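Long-range contact in predicted ATPase involved in replication control, Cdc46/Mcm family (Methanopyrus kandleri AV19, PDB 3F8T), which probably binds ATP and single-stranded DNA and may serve in DNA replication, as a homolog of the MCM replicative helicases: residues 183-196 with 397-409. The protein carries 2 engineered substitutions. Residues are numbered along the deposited sequence; the frame is centred on the assembly and turned at random.
Sequences IPEVHPDPAELEEF and TLLRRYLLYAIRE
Glu192 leaves its helix with CG opposite the backbone N (chi1 -166°) and stays extended, while Arg401 bends at its third torsion (chi3 70°), and the two planar ends meet side-on. Arg401 NE donates to Glu192 OE2 at 2.7 Å and NH2 to OE1 at 3.0 Å, both nearly straight, in the guanidinium plane and on syn lone pairs. Val186 CG1 lies over one guanidinium face, toward its rim, 3.7 Å from Arg401 NH2, which also donates to a water bound by His187 N. A lysine in place of Arg401 would probably lose this two-pronged grip, leaving one carboxylate oxygen without its mate and Val186 CG1 without the flat group it rests on. Helices 190-196 and 397-409, crossing at -87°, illustrate knob-into-hole packing with a salt bridge beside it: Phe196 enters among Leu398, Arg401, Tyr402 and Tyr405. Tyr402 turns its edge to the Phe196 face, centroids 5.5 Å apart, and its hydroxyl is hydrogen-bonded to Met465 O. The extended loop 183-189, leading into helix 190-196, runs along this helix of the AAA-lid region: Ile183 CD1 reaches Ile407 CG2 at 3.6 Å, and Pro188 CG lies 3.7 Å from Tyr405 CE1. One water bridges Pro184 O and Leu404 O.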
loop_
_atom_site.group_PDB
_atom_site.type_symbol
_atom_site.label_atom_id
_atom_site.label_comp_id
_atom_site.label_asym_id
_atom_site.label_seq_id
_atom_site.Cartn_x
_atom_site.Cartn_y
_atom_site.Cartn_z
ATOM N N ILE A 183 -3.699 -0.949 -0.750
ATOM C CA ILE A 183 -4.331 -0.009 0.172
ATOM C C ILE A 183 -5.780 -0.415 0.476
ATOM O O ILE A 183 -6.421 -1.057 -0.354
ATOM C CB ILE A 183 -4.217 1.464 -0.321
ATOM C CG1 ILE A 183 -4.964 1.672 -1.643
ATOM C CG2 ILE A 183 -2.730 1.847 -0.443
ATOM C CD1 ILE A 183 -5.338 3.147 -1.916
ATOM N N PRO A 184 -6.274 -0.076 1.682
ATOM C CA PRO A 184 -7.634 -0.419 2.089
ATOM C C PRO A 184 -8.693 0.157 1.155
ATOM O O PRO A 184 -8.537 1.268 0.650
ATOM C CB PRO A 184 -7.763 0.217 3.487
ATOM C CG PRO A 184 -6.376 0.363 3.971
ATOM C CD PRO A 184 -5.545 0.642 2.744
ATOM N N GLU A 185 -9.753 -0.616 0.939
ATOM C CA GLU A 185 -10.921 -0.195 0.177
ATOM C C GLU A 185 -11.898 0.607 1.046
ATOM O O GLU A 185 -12.171 0.246 2.191
ATOM C CB GLU A 185 -11.667 -1.413 -0.372
ATOM C CG GLU A 185 -10.879 -2.293 -1.331
ATOM C CD GLU A 185 -11.672 -3.512 -1.770
ATOM O OE1 GLU A 185 -12.845 -3.348 -2.205
ATOM O OE2 GLU A 185 -11.127 -4.636 -1.681
ATOM N N VAL A 186 -12.429 1.683 0.476
ATOM C CA VAL A 186 -13.463 2.484 1.095
ATOM C C VAL A 186 -14.701 2.362 0.205
ATOM O O VAL A 186 -14.629 2.569 -1.002
ATOM C CB VAL A 186 -13.014 3.970 1.222
ATOM C CG1 VAL A 186 -14.193 4.913 1.289
ATOM C CG2 VAL A 186 -12.117 4.160 2.442
ATOM N N HIS A 187 -15.824 1.998 0.805
ATOM C CA HIS A 187 -17.093 1.926 0.093
ATOM C C HIS A 187 -18.047 2.890 0.794
ATOM O O HIS A 187 -18.711 2.522 1.783
ATOM C CB HIS A 187 -17.625 0.487 0.050
ATOM C CG HIS A 187 -16.704 -0.477 -0.637
ATOM N ND1 HIS A 187 -16.479 -0.454 -1.999
ATOM C CD2 HIS A 187 -15.946 -1.489 -0.149
ATOM C CE1 HIS A 187 -15.620 -1.406 -2.320
ATOM N NE2 HIS A 187 -15.285 -2.051 -1.216
ATOM N N PRO A 188 -18.091 4.147 0.306
ATOM C CA PRO A 188 -18.869 5.201 0.944
ATOM C C PRO A 188 -20.363 4.963 0.774
ATOM O O PRO A 188 -20.791 4.424 -0.255
ATOM C CB PRO A 188 -18.450 6.462 0.180
ATOM C CG PRO A 188 -18.023 5.972 -1.158
ATOM C CD PRO A 188 -17.406 4.621 -0.911
ATOM N N ASP A 189 -21.134 5.349 1.787
ATOM C CA ASP A 189 -22.588 5.371 1.685
ATOM C C ASP A 189 -23.033 6.648 0.966
ATOM O O ASP A 189 -22.187 7.492 0.642
ATOM C CB ASP A 189 -23.252 5.193 3.066
ATOM C CG ASP A 189 -23.045 6.373 4.016
ATOM O OD1 ASP A 189 -22.779 7.532 3.599
ATOM O OD2 ASP A 189 -23.178 6.130 5.238
ATOM N N PRO A 190 -24.351 6.789 0.686
ATOM C CA PRO A 190 -24.804 7.944 -0.078
ATOM C C PRO A 190 -24.416 9.283 0.537
ATOM O O PRO A 190 -24.014 10.174 -0.198
ATOM C CB PRO A 190 -26.335 7.769 -0.115
ATOM C CG PRO A 190 -26.529 6.314 0.000
ATOM C CD PRO A 190 -25.475 5.888 0.997
ATOM N N ALA A 191 -24.510 9.413 1.865
ATOM C CA ALA A 191 -24.142 10.660 2.537
ATOM C C ALA A 191 -22.645 10.964 2.374
ATOM O O ALA A 191 -22.271 12.101 2.098
ATOM C CB ALA A 191 -24.541 10.640 4.031
ATOM N N GLU A 192 -21.801 9.953 2.538
ATOM C CA GLU A 192 -20.359 10.167 2.385
ATOM C C GLU A 192 -19.996 10.409 0.917
ATOM O O GLU A 192 -19.218 11.302 0.605
ATOM C CB GLU A 192 -19.553 9.009 2.954
ATOM C CG GLU A 192 -18.082 9.372 3.114
ATOM C CD GLU A 192 -17.217 8.243 3.613
ATOM O OE1 GLU A 192 -17.616 7.057 3.517
ATOM O OE2 GLU A 192 -16.103 8.556 4.082
ATOM N N LEU A 193 -20.572 9.620 0.014
ATOM C CA LEU A 193 -20.400 9.864 -1.417
ATOM C C LEU A 193 -20.750 11.312 -1.788
ATOM O O LEU A 193 -20.052 11.954 -2.586
ATOM C CB LEU A 193 -21.227 8.861 -2.228
ATOM C CG LEU A 193 -20.877 8.652 -3.693
ATOM C CD1 LEU A 193 -19.388 8.312 -3.898
ATOM C CD2 LEU A 193 -21.775 7.558 -4.269
ATOM N N GLU A 194 -21.821 11.831 -1.184
ATOM C CA GLU A 194 -22.208 13.228 -1.354
ATOM C C GLU A 194 -21.128 14.202 -0.855
ATOM O O GLU A 194 -20.818 15.169 -1.544
ATOM C CB GLU A 194 -23.576 13.504 -0.691
ATOM C CG GLU A 194 -24.150 14.925 -0.892
ATOM C CD GLU A 194 -24.137 15.432 -2.350
ATOM O OE1 GLU A 194 -24.412 14.649 -3.293
ATOM O OE2 GLU A 194 -23.851 16.637 -2.548
ATOM N N GLU A 195 -20.551 13.936 0.323
ATOM C CA GLU A 195 -19.441 14.757 0.835
ATOM C C GLU A 195 -18.282 14.746 -0.156
ATOM O O GLU A 195 -17.699 15.787 -0.446
ATOM C CB GLU A 195 -18.913 14.247 2.179
ATOM C CG GLU A 195 -19.883 14.253 3.349
ATOM C CD GLU A 195 -19.161 13.921 4.660
ATOM O OE1 GLU A 195 -18.483 14.812 5.227
ATOM O OE2 GLU A 195 -19.249 12.759 5.108
ATOM N N PHE A 196 -17.953 13.557 -0.658
ATOM C CA PHE A 196 -16.872 13.381 -1.642
ATOM C C PHE A 196 -17.130 14.238 -2.873
ATOM O O PHE A 196 -16.255 14.972 -3.318
ATOM C CB PHE A 196 -16.747 11.905 -2.055
ATOM C CG PHE A 196 -16.131 10.993 -1.008
ATOM C CD1 PHE A 196 -15.772 11.449 0.262
ATOM C CD2 PHE A 196 -15.943 9.644 -1.306
ATOM C CE1 PHE A 196 -15.212 10.583 1.192
ATOM C CE2 PHE A 196 -15.405 8.757 -0.379
ATOM C CZ PHE A 196 -15.035 9.224 0.877
ATOM N N THR A 397 -10.306 12.172 8.851
ATOM C CA THR A 397 -11.045 10.964 8.465
ATOM C C THR A 397 -11.615 11.108 7.056
ATOM O O THR A 397 -11.416 10.234 6.217
ATOM C CB THR A 397 -12.161 10.633 9.476
ATOM O OG1 THR A 397 -11.564 10.293 10.734
ATOM C CG2 THR A 397 -12.992 9.459 8.992
ATOM N N LEU A 398 -12.302 12.218 6.804
ATOM C CA LEU A 398 -12.863 12.493 5.498
ATOM C C LEU A 398 -11.754 12.592 4.458
ATOM O O LEU A 398 -11.812 11.908 3.439
ATOM C CB LEU A 398 -13.727 13.769 5.497
ATOM C CG LEU A 398 -14.266 14.183 4.109
ATOM C CD1 LEU A 398 -15.349 13.243 3.590
ATOM C CD2 LEU A 398 -14.739 15.644 4.033
ATOM N N LEU A 399 -10.744 13.412 4.737
ATOM C CA LEU A 399 -9.624 13.604 3.809
ATOM C C LEU A 399 -8.956 12.285 3.426
ATOM O O LEU A 399 -8.683 12.038 2.248
ATOM C CB LEU A 399 -8.588 14.568 4.403
ATOM C CG LEU A 399 -9.056 16.019 4.609
ATOM C CD1 LEU A 399 -7.902 16.906 5.095
ATOM C CD2 LEU A 399 -9.668 16.579 3.347
ATOM N N ARG A 400 -8.690 11.443 4.417
ATOM C CA ARG A 400 -7.994 10.174 4.155
ATOM C C ARG A 400 -8.880 9.199 3.380
ATOM O O ARG A 400 -8.426 8.526 2.446
ATOM C CB ARG A 400 -7.551 9.531 5.461
ATOM C CG ARG A 400 -6.543 8.399 5.267
ATOM C CD ARG A 400 -6.353 7.599 6.548
ATOM N NE ARG A 400 -6.410 8.455 7.737
ATOM C CZ ARG A 400 -7.420 8.509 8.605
ATOM N NH1 ARG A 400 -8.502 7.743 8.456
ATOM N NH2 ARG A 400 -7.341 9.335 9.639
ATOM N N ARG A 401 -10.146 9.107 3.789
ATOM C CA ARG A 401 -11.094 8.231 3.081
ATOM C C ARG A 401 -11.352 8.677 1.634
ATOM O O ARG A 401 -11.461 7.832 0.742
ATOM C CB ARG A 401 -12.404 8.095 3.862
ATOM C CG ARG A 401 -12.273 7.186 5.066
ATOM C CD ARG A 401 -13.530 7.255 5.915
ATOM N NE ARG A 401 -14.653 6.622 5.241
ATOM C CZ ARG A 401 -14.894 5.315 5.240
ATOM N NH1 ARG A 401 -14.090 4.470 5.885
ATOM N NH2 ARG A 401 -15.957 4.857 4.595
ATOM N N TYR A 402 -11.429 9.986 1.403
ATOM C CA TYR A 402 -11.544 10.532 0.046
ATOM C C TYR A 402 -10.340 10.127 -0.798
ATOM O O TYR A 402 -10.501 9.739 -1.945
ATOM C CB TYR A 402 -11.602 12.056 0.105
ATOM C CG TYR A 402 -11.741 12.791 -1.213
ATOM C CD1 TYR A 402 -12.991 13.012 -1.769
ATOM C CD2 TYR A 402 -10.630 13.338 -1.858
ATOM C CE1 TYR A 402 -13.141 13.706 -2.951
ATOM C CE2 TYR A 402 -10.759 14.048 -3.043
ATOM C CZ TYR A 402 -12.021 14.232 -3.589
ATOM O OH TYR A 402 -12.182 14.956 -4.744
ATOM N N LEU A 403 -9.141 10.235 -0.224
ATOM C CA LEU A 403 -7.917 9.856 -0.943
ATOM C C LEU A 403 -7.958 8.388 -1.333
ATOM O O LEU A 403 -7.732 8.030 -2.489
ATOM C CB LEU A 403 -6.683 10.122 -0.086
ATOM C CG LEU A 403 -5.314 9.642 -0.591
ATOM C CD1 LEU A 403 -4.938 10.269 -1.944
ATOM C CD2 LEU A 403 -4.263 9.974 0.464
ATOM N N LEU A 404 -8.264 7.541 -0.360
ATOM C CA LEU A 404 -8.358 6.099 -0.586
ATOM C C LEU A 404 -9.329 5.784 -1.714
ATOM O O LEU A 404 -9.067 4.912 -2.584
ATOM C CB LEU A 404 -8.821 5.406 0.701
ATOM C CG LEU A 404 -7.774 5.189 1.796
ATOM C CD1 LEU A 404 -8.446 4.648 3.048
ATOM C CD2 LEU A 404 -6.688 4.222 1.335
ATOM N N TYR A 405 -10.470 6.457 -1.657
ATOM C CA TYR A 405 -11.505 6.323 -2.665
ATOM C C TYR A 405 -10.977 6.748 -4.047
ATOM O O TYR A 405 -11.068 5.988 -5.041
ATOM C CB TYR A 405 -12.721 7.152 -2.249
ATOM C CG TYR A 405 -13.896 7.020 -3.182
ATOM C CD1 TYR A 405 -14.692 5.875 -3.180
ATOM C CD2 TYR A 405 -14.217 8.043 -4.066
ATOM C CE1 TYR A 405 -15.777 5.761 -4.053
ATOM C CE2 TYR A 405 -15.288 7.939 -4.931
ATOM C CZ TYR A 405 -16.060 6.806 -4.913
ATOM O OH TYR A 405 -17.113 6.710 -5.777
ATOM N N ALA A 406 -10.402 7.944 -4.105
ATOM C CA ALA A 406 -9.910 8.518 -5.363
ATOM C C ALA A 406 -8.872 7.617 -6.051
ATOM O O ALA A 406 -8.922 7.427 -7.272
ATOM C CB ALA A 406 -9.315 9.927 -5.103
ATOM N N ILE A 407 -7.944 7.070 -5.261
ATOM C CA ILE A 407 -6.865 6.197 -5.776
ATOM C C ILE A 407 -7.434 4.932 -6.399
ATOM O O ILE A 407 -6.996 4.507 -7.479
ATOM C CB ILE A 407 -5.848 5.775 -4.659
ATOM C CG1 ILE A 407 -5.031 6.969 -4.164
ATOM C CG2 ILE A 407 -4.862 4.636 -5.171
ATOM C CD1 ILE A 407 -4.213 6.632 -2.881
ATOM N N ARG A 408 -8.385 4.313 -5.705
ATOM C CA ARG A 408 -8.949 3.038 -6.151
ATOM C C ARG A 408 -9.858 3.261 -7.363
ATOM O O ARG A 408 -9.889 2.445 -8.290
ATOM C CB ARG A 408 -9.752 2.367 -5.023
ATOM C CG ARG A 408 -10.290 0.953 -5.409
ATOM C CD ARG A 408 -11.070 0.314 -4.255
ATOM N NE ARG A 408 -12.157 1.198 -3.833
ATOM C CZ ARG A 408 -13.411 1.132 -4.273
ATOM N NH1 ARG A 408 -13.778 0.181 -5.137
ATOM N NH2 ARG A 408 -14.304 2.012 -3.836
ATOM N N GLU A 409 -10.589 4.371 -7.354
ATOM C CA GLU A 409 -11.587 4.623 -8.383
ATOM C C GLU A 409 -11.019 5.277 -9.628
ATOM O O GLU A 409 -11.606 5.162 -10.700
ATOM C CB GLU A 409 -12.749 5.471 -7.855
ATOM C CG GLU A 409 -13.653 4.755 -6.849
ATOM C CD GLU A 409 -14.169 3.412 -7.367
ATOM O OE1 GLU A 409 -14.660 3.339 -8.508
ATOM O OE2 GLU A 409 -14.067 2.428 -6.625
HETATM O O HOH W 1 -9.362 2.304 -1.683
HETATM O O HOH W 2 -15.959 1.940 4.060
#